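TqaL (Neurospora crassa, PDB 7EEH) belongs to the 2OG-Fe dioxygenase family of the cupin clan and carries a bound iron(III) ion. Local coordinates at residues Asp122-Asn127 against Cys161-Leu166; Ser26-Asn31 against Met139-Val144; Pro150-Ser155 against Gly187-Met192. The protein carries 1 engineered substitution. All blocks are in the same frame, centred on the assembly; numbering follows the deposited sequence.

Interaction 1: Asp122-Asn127 against Cys161-Leu166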
# COMPACT_ATOMS: atom_id res chain seq x y z
N ASP B 122 17.67 28.70 12.27
CA ASP B 122 17.12 28.27 10.99
C ASP B 122 17.71 26.93 10.56
O ASP B 122 17.02 26.15 9.87
CB ASP B 122 17.37 29.34 9.92
CG ASP B 122 16.32 30.44 9.95
OD1 ASP B 122 15.27 30.26 10.62
OD2 ASP B 122 16.54 31.49 9.30
N GLU B 123 18.95 26.63 10.97
CA GLU B 123 19.57 25.34 10.64
C GLU B 123 18.64 24.18 10.98
O GLU B 123 18.52 23.23 10.20
CB GLU B 123 20.89 25.17 11.39
CG GLU B 123 21.68 23.97 10.90
CD GLU B 123 22.89 23.63 11.75
OE1 GLU B 123 23.25 24.42 12.65
OE2 GLU B 123 23.49 22.56 11.51
N LEU B 124 17.97 24.24 12.13
CA LEU B 124 17.04 23.19 12.53
C LEU B 124 15.64 23.47 12.01
O LEU B 124 15.07 22.63 11.30
CB LEU B 124 17.01 23.03 14.06
CG LEU B 124 16.05 21.93 14.57
CD1 LEU B 124 16.40 20.58 13.98
CD2 LEU B 124 16.06 21.86 16.08
N GLN B 125 15.08 24.64 12.33
CA GLN B 125 13.66 24.86 12.09
C GLN B 125 13.30 25.00 10.62
O GLN B 125 12.13 24.86 10.28
CB GLN B 125 13.17 26.08 12.89
CG GLN B 125 13.63 27.43 12.37
CD GLN B 125 12.82 28.58 12.96
OE1 GLN B 125 11.95 28.35 13.80
NE2 GLN B 125 13.12 29.80 12.55
N LEU B 126 14.25 25.27 9.73
CA LEU B 126 13.94 25.21 8.30
C LEU B 126 14.32 23.88 7.66
O LEU B 126 14.15 23.70 6.45
CB LEU B 126 14.63 26.37 7.56
CG LEU B 126 14.26 27.79 8.02
CD1 LEU B 126 14.81 28.86 7.05
CD2 LEU B 126 12.75 27.95 8.20
N ASN B 127 14.85 22.95 8.44
CA ASN B 127 15.11 21.60 7.96
C ASN B 127 13.77 20.91 7.70
O ASN B 127 12.92 20.84 8.60
CB ASN B 127 15.95 20.86 9.00
CG ASN B 127 16.26 19.44 8.63
OD1 ASN B 127 15.35 18.62 8.46
ND2 ASN B 127 17.54 19.12 8.52
N CYS B 161 4.13 24.31 21.76
CA CYS B 161 5.07 23.21 21.68
C CYS B 161 6.46 23.77 21.98
O CYS B 161 7.00 24.54 21.17
CB CYS B 161 5.03 22.53 20.32
SG CYS B 161 6.31 21.26 20.14
N THR B 162 7.01 23.41 23.13
CA THR B 162 8.37 23.79 23.47
C THR B 162 9.31 22.67 23.02
O THR B 162 9.19 21.53 23.48
CB THR B 162 8.54 24.07 24.96
OG1 THR B 162 7.49 24.93 25.40
CG2 THR B 162 9.86 24.77 25.22
N LEU B 163 10.22 22.99 22.11
CA LEU B 163 11.12 22.02 21.50
C LEU B 163 12.55 22.26 21.97
O LEU B 163 13.08 23.36 21.80
CB LEU B 163 11.03 22.09 19.98
CG LEU B 163 11.97 20.96 19.54
CD1 LEU B 163 11.29 19.72 19.07
CD2 LEU B 163 13.08 21.46 18.60
N PHE B 164 13.17 21.22 22.53
CA PHE B 164 14.59 21.24 22.87
C PHE B 164 15.37 20.30 21.97
O PHE B 164 15.01 19.12 21.83
CB PHE B 164 14.83 20.82 24.33
CG PHE B 164 14.42 21.85 25.33
CD1 PHE B 164 13.09 22.03 25.65
CD2 PHE B 164 15.38 22.63 25.97
CE1 PHE B 164 12.71 22.98 26.58
CE2 PHE B 164 15.00 23.58 26.90
CZ PHE B 164 13.66 23.75 27.21
N ASN B 165 16.45 20.80 21.40
CA ASN B 165 17.45 19.97 20.73
C ASN B 165 18.60 19.83 21.73
O ASN B 165 19.21 20.83 22.11
CB ASN B 165 17.87 20.62 19.42
CG ASN B 165 18.84 19.77 18.62
OD1 ASN B 165 19.22 18.66 19.02
ND2 ASN B 165 19.22 20.28 17.48
N LEU B 166 18.85 18.61 22.20
CA LEU B 166 19.63 18.41 23.42
C LEU B 166 20.69 17.34 23.20
O LEU B 166 20.37 16.21 22.80
CB LEU B 166 18.70 18.00 24.60
CG LEU B 166 19.35 17.45 25.87
CD1 LEU B 166 20.19 18.52 26.53
CD2 LEU B 166 18.32 16.93 26.84
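L124 and L163 meet methyl to methyl: L124 CD2 stops 3.9 Å from L163 CD2, the two side chains reaching toward each other tip to tip. The same L124 CD2 also lies against the side-chain root of N165, 4.0 Å from N165 CB, so one leucine branch sits over two neighbouring inward positions of strand 158-170. What sends it there is chi1 of L124 (-180°): with CG trans to the backbone N, the isobutyl group extends straight out from the short helix 122-125 toward the sheet. L163 CG is also trans to its backbone N. This tight part is fully buried. F130 of helix 128-141 packs on both leucines, while F81 and F274, from the strands flanking 158-170, also touch L163.

The solvent side of the helical turn looks quite different: E123 and L126 are exposed there, and D122 partly so. From D122 the buried Q125 bridges inward. Q125 NE2 points almost straight at D122 OD1 (2.9 Å, 177°), with the acceptor lying in the amide plane; the same amide also bonds to the backbone O of L301 and, through OE1, to R92. N127, buried as well, then N-caps helix 128-141, its OD1 accepting from F130 N.

Across the contact itself the grip is by dispersion and burial alone. A contact of methyls over so small an area has little directional preference; the orientation of the turn is probably set more by the bonds of Q125 and N127.

Interaction 2: Ser26-Asn31 against Met139-Val144; sequences SKYITN and MICHGV
S26 O is gripped twice by T30, through T30 N at 3.1 Å and T30 OG1 at 3.2 Å, from opposite faces of its carbonyl plane; this fastens the last turn of helix 12-31, from which Y28 and I29 lean on I140, C141 and V144. Y28 has the larger share on the helix 12-31 side. With chi1 at -172°, its CG lies trans to the backbone N and the ring swings toward helix 128-141, crossing the I140 side chain at about a right angle. Y28 CD2 touches I140 CG2 at 3.7 Å. Farther out on the ring, C141 SG makes an oblique sulfur-aromatic contact, 5.5 Å from the centroid of the Y28 ring.

One residue along, I29 is more exposed. Its CG1 branch slants across both methyls of V144, with I29 CG1 3.9 Å from V144 CG2 and 4.0 Å from V144 CG1. V144 is brought round to this position by a type II turn that ends helix 128-141, closed by V144 N to C141 O (3.1 Å), with G143 taking the positive phi.

Around the pair, L245 of strand 243-247 and I34 of strand 33-36 pack on both Y28 and I140. N31, at the helix end, hydrogen-bonds to E37 of the second subunit.

Everything that touches between the segments is carbon or sulfur, yet the tyrosine is not merely greasy. The chemistry implies a ring packed obliquely by I140 and C141, whose rotation the hydrogen bond between its hydroxyl and H190 ND1 probably restricts.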
# COMPACT_ATOMS: atom_id res chain seq x y z
N SER B 26 -4.53 5.79 15.91
CA SER B 26 -5.48 4.87 16.55
C SER B 26 -4.81 4.05 17.64
O SER B 26 -5.39 3.82 18.70
CB SER B 26 -6.12 3.95 15.52
OG SER B 26 -7.03 4.67 14.73
N LYS B 27 -3.57 3.62 17.39
CA LYS B 27 -2.82 2.86 18.38
C LYS B 27 -2.46 3.74 19.58
O LYS B 27 -2.45 3.27 20.72
CB LYS B 27 -1.56 2.27 17.74
CG LYS B 27 -0.78 1.30 18.60
CD LYS B 27 0.30 0.56 17.79
CE LYS B 27 1.56 1.41 17.60
NZ LYS B 27 2.56 0.76 16.68
N TYR B 28 -2.17 5.01 19.32
CA TYR B 28 -1.91 5.96 20.40
C TYR B 28 -3.16 6.17 21.26
O TYR B 28 -3.07 6.19 22.49
CB TYR B 28 -1.47 7.29 19.80
CG TYR B 28 -0.97 8.35 20.75
CD1 TYR B 28 0.09 8.11 21.62
CD2 TYR B 28 -1.50 9.63 20.71
CE1 TYR B 28 0.57 9.10 22.45
CE2 TYR B 28 -1.03 10.63 21.55
CZ TYR B 28 0.00 10.37 22.41
OH TYR B 28 0.47 11.38 23.22
N ILE B 29 -4.32 6.33 20.63
CA ILE B 29 -5.56 6.46 21.40
C ILE B 29 -5.77 5.23 22.28
O ILE B 29 -6.13 5.35 23.46
CB ILE B 29 -6.76 6.68 20.45
CG1 ILE B 29 -6.67 8.05 19.82
CG2 ILE B 29 -8.10 6.52 21.22
CD1 ILE B 29 -7.52 8.20 18.57
N THR B 30 -5.50 4.05 21.74
CA THR B 30 -5.72 2.81 22.49
C THR B 30 -4.71 2.65 23.61
O THR B 30 -5.07 2.32 24.74
CB THR B 30 -5.68 1.61 21.54
OG1 THR B 30 -6.78 1.69 20.65
CG2 THR B 30 -5.78 0.32 22.32
N ASN B 31 -3.43 2.88 23.32
CA ASN B 31 -2.38 2.53 24.26
C ASN B 31 -1.86 3.70 25.08
O ASN B 31 -1.16 3.47 26.06
CB ASN B 31 -1.21 1.87 23.52
CG ASN B 31 -1.59 0.54 22.92
OD1 ASN B 31 -2.42 -0.19 23.47
ND2 ASN B 31 -0.99 0.22 21.79
N MSE B 139 -0.54 15.99 13.62
CA MSE B 139 -1.52 15.09 12.96
C MSE B 139 -2.00 14.01 13.93
O MSE B 139 -3.15 13.77 13.95
CB MSE B 139 -0.92 14.42 11.72
CG MSE B 139 -0.87 15.29 10.51
SE MSE B 139 -0.34 14.25 8.99
CE MSE B 139 -1.20 12.61 9.26
N ILE B 140 -1.11 13.44 14.72
CA ILE B 140 -1.48 12.38 15.65
C ILE B 140 -2.26 12.95 16.84
O ILE B 140 -3.34 12.46 17.18
CB ILE B 140 -0.22 11.63 16.12
CG1 ILE B 140 0.37 10.82 14.96
CG2 ILE B 140 -0.54 10.72 17.30
CD1 ILE B 140 1.63 10.11 15.33
N CYS B 141 -1.73 14.00 17.47
CA CYS B 141 -2.33 14.47 18.72
C CYS B 141 -3.66 15.17 18.49
O CYS B 141 -4.50 15.21 19.40
CB CYS B 141 -1.36 15.40 19.43
SG CYS B 141 0.14 14.55 19.93
N HIS B 142 -3.86 15.74 17.30
CA HIS B 142 -5.10 16.43 16.95
C HIS B 142 -6.31 15.54 17.19
O HIS B 142 -6.38 14.43 16.68
CB HIS B 142 -5.04 16.84 15.48
CG HIS B 142 -6.23 17.61 15.00
ND1 HIS B 142 -6.73 17.48 13.72
CD2 HIS B 142 -7.01 18.52 15.63
CE1 HIS B 142 -7.78 18.28 13.58
NE2 HIS B 142 -7.97 18.92 14.72
N GLY B 143 -7.25 16.04 17.98
CA GLY B 143 -8.49 15.34 18.25
C GLY B 143 -8.43 14.25 19.29
O GLY B 143 -9.47 13.67 19.60
N VAL B 144 -7.26 13.95 19.85
CA VAL B 144 -7.16 12.87 20.82
C VAL B 144 -7.60 13.37 22.19
O VAL B 144 -6.97 14.26 22.76
CB VAL B 144 -5.74 12.30 20.88
CG1 VAL B 144 -5.66 11.25 21.99
CG2 VAL B 144 -5.36 11.69 19.55

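Interaction 3: Pro150-Ser155 against Gly187-Met192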
# COMPACT_ATOMS: atom_id res chain seq x y z
N PRO B 150 -6.02 21.02 35.14
CA PRO B 150 -6.83 22.18 35.54
C PRO B 150 -6.22 23.52 35.20
O PRO B 150 -6.96 24.48 34.97
CB PRO B 150 -6.96 22.00 37.06
CG PRO B 150 -6.93 20.53 37.24
CD PRO B 150 -5.92 20.03 36.22
N ARG B 151 -4.89 23.64 35.14
CA ARG B 151 -4.30 24.95 34.91
C ARG B 151 -4.27 25.34 33.44
O ARG B 151 -3.82 26.45 33.14
CB ARG B 151 -2.89 25.01 35.51
CG ARG B 151 -1.85 24.21 34.74
CD ARG B 151 -0.46 24.30 35.38
NE ARG B 151 0.56 24.75 34.43
CZ ARG B 151 1.28 23.93 33.66
NH1 ARG B 151 1.09 22.62 33.71
NH2 ARG B 151 2.20 24.43 32.83
N LEU B 152 -4.75 24.50 32.53
CA LEU B 152 -4.64 24.77 31.11
C LEU B 152 -6.01 24.93 30.48
O LEU B 152 -7.02 24.49 31.03
CB LEU B 152 -3.86 23.66 30.40
CG LEU B 152 -2.47 23.40 30.96
CD1 LEU B 152 -1.81 22.26 30.20
CD2 LEU B 152 -1.63 24.67 30.89
N ASP B 153 -6.04 25.55 29.30
CA ASP B 153 -7.28 25.96 28.65
C ASP B 153 -7.54 25.09 27.41
O ASP B 153 -7.02 25.36 26.33
CB ASP B 153 -7.25 27.44 28.29
CG ASP B 153 -8.51 27.89 27.55
OD1 ASP B 153 -9.51 27.14 27.53
OD2 ASP B 153 -8.51 29.01 26.98
N TYR B 154 -8.42 24.10 27.57
CA TYR B 154 -8.74 23.18 26.49
C TYR B 154 -9.84 23.69 25.58
O TYR B 154 -10.22 22.99 24.65
CB TYR B 154 -9.09 21.80 27.08
CG TYR B 154 -7.89 21.21 27.78
CD1 TYR B 154 -7.58 21.56 29.08
CD2 TYR B 154 -7.03 20.34 27.12
CE1 TYR B 154 -6.47 21.05 29.72
CE2 TYR B 154 -5.91 19.82 27.75
CZ TYR B 154 -5.63 20.18 29.05
OH TYR B 154 -4.51 19.68 29.68
N SER B 155 -10.35 24.90 25.81
CA SER B 155 -11.20 25.52 24.80
C SER B 155 -10.40 26.14 23.67
O SER B 155 -10.97 26.46 22.62
CB SER B 155 -12.10 26.58 25.45
OG SER B 155 -11.32 27.60 26.03
N GLY B 187 4.44 17.78 32.92
CA GLY B 187 3.52 18.89 33.09
C GLY B 187 2.88 19.38 31.82
O GLY B 187 2.42 20.52 31.78
N VAL B 188 2.83 18.56 30.77
CA VAL B 188 2.22 18.99 29.51
C VAL B 188 1.14 17.97 29.13
O VAL B 188 0.71 17.18 29.98
CB VAL B 188 3.30 19.14 28.40
CG1 VAL B 188 4.29 20.27 28.75
CG2 VAL B 188 4.05 17.83 28.21
N ASP B 189 0.68 18.01 27.88
CA ASP B 189 -0.31 17.05 27.39
C ASP B 189 0.31 15.89 26.63
O ASP B 189 -0.04 14.74 26.87
CB ASP B 189 -1.35 17.75 26.51
CG ASP B 189 -2.23 18.73 27.30
OD1 ASP B 189 -2.79 18.31 28.33
OD2 ASP B 189 -2.34 19.90 26.88
N HIS B 190 1.21 16.18 25.67
CA HIS B 190 1.86 15.15 24.86
C HIS B 190 3.35 15.45 24.81
O HIS B 190 3.74 16.59 24.56
CB HIS B 190 1.32 15.13 23.42
CG HIS B 190 -0.16 14.96 23.32
ND1 HIS B 190 -0.78 13.73 23.41
CD2 HIS B 190 -1.15 15.87 23.12
CE1 HIS B 190 -2.09 13.89 23.28
NE2 HIS B 190 -2.34 15.18 23.11
N THR B 191 4.16 14.42 25.02
CA THR B 191 5.61 14.54 24.94
C THR B 191 6.13 13.58 23.86
O THR B 191 5.72 12.42 23.82
CB THR B 191 6.30 14.21 26.27
OG1 THR B 191 5.88 15.12 27.30
CG2 THR B 191 7.85 14.31 26.11
N MSE B 192 7.01 14.09 23.00
CA MSE B 192 7.61 13.29 21.93
C MSE B 192 9.13 13.44 22.02
O MSE B 192 9.65 14.57 22.14
CB MSE B 192 7.11 13.74 20.53
CG MSE B 192 7.66 12.91 19.37
SE MSE B 192 6.57 12.99 17.78
CE MSE B 192 7.49 14.38 16.69
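Two different first torsions deliver the groups that meet here. R151 has chi1 at 72°, which tucks CG between the backbone N and the carbonyl carbon, and a further bend at chi3 turns the guanidinium toward G187. Y154 instead has CG trans to its carbonyl carbon (chi1 -64°), aiming its hydroxyl at D189.

R151 NH1 donates to G187 O at 3.1 Å, nearly in the guanidinium plane and close to straight, while L152 CD2 lies 4.1 Å above the centre of that group and backs one of its faces. The shorter bond is Y154 OH to D189 OD1, 2.6 Å. The hydroxyl meets D189 OD1 on its syn lone pair, and OD1 in turn lies in the plane of the ring at its edge; ring and carboxylate planes stand 63° apart. L152 CD1 comes up to D189 OD2 at 4.1 Å. The buried carboxylate is satisfied at both oxygens, since D189 OD2 accepts from R278 N, and Y154 OH is itself bonded to R149 N. Behind Y154, an Asx turn at D153 shapes the loop.

G187 directly follows D186, an iron ligand with H184 and H253, so the loop meets the chain just beyond the metal site. From there D189 and H190 form a classic bulge opposite T276 of strand 267-277, strand 190-199 runs on beside 243-247, and H190 and M192 rest against helix 128-141.

Interactions 1 and 2 are largely buried and mainly apolar where their segments meet, with I29 at the exposed margin of interaction 2, whereas interaction 3, only partly buried, is held by directed hydrogen bonds to a backbone carbonyl and a carboxylate. Interactions 1 and 3 both reach the large antiparallel sheet, through strands 158-170 and 190-199, with centres about 21 Å apart. Helix 128-141 serves all three: F130 near its start packs into interaction 1, its end makes half of interaction 2, and strand 190-199 of interaction 3 lies against it. Interactions 2 and 3 touch directly where H190 meets Y28 and C141, while interactions 1 and 2 lie on opposite sides of the chain's centre.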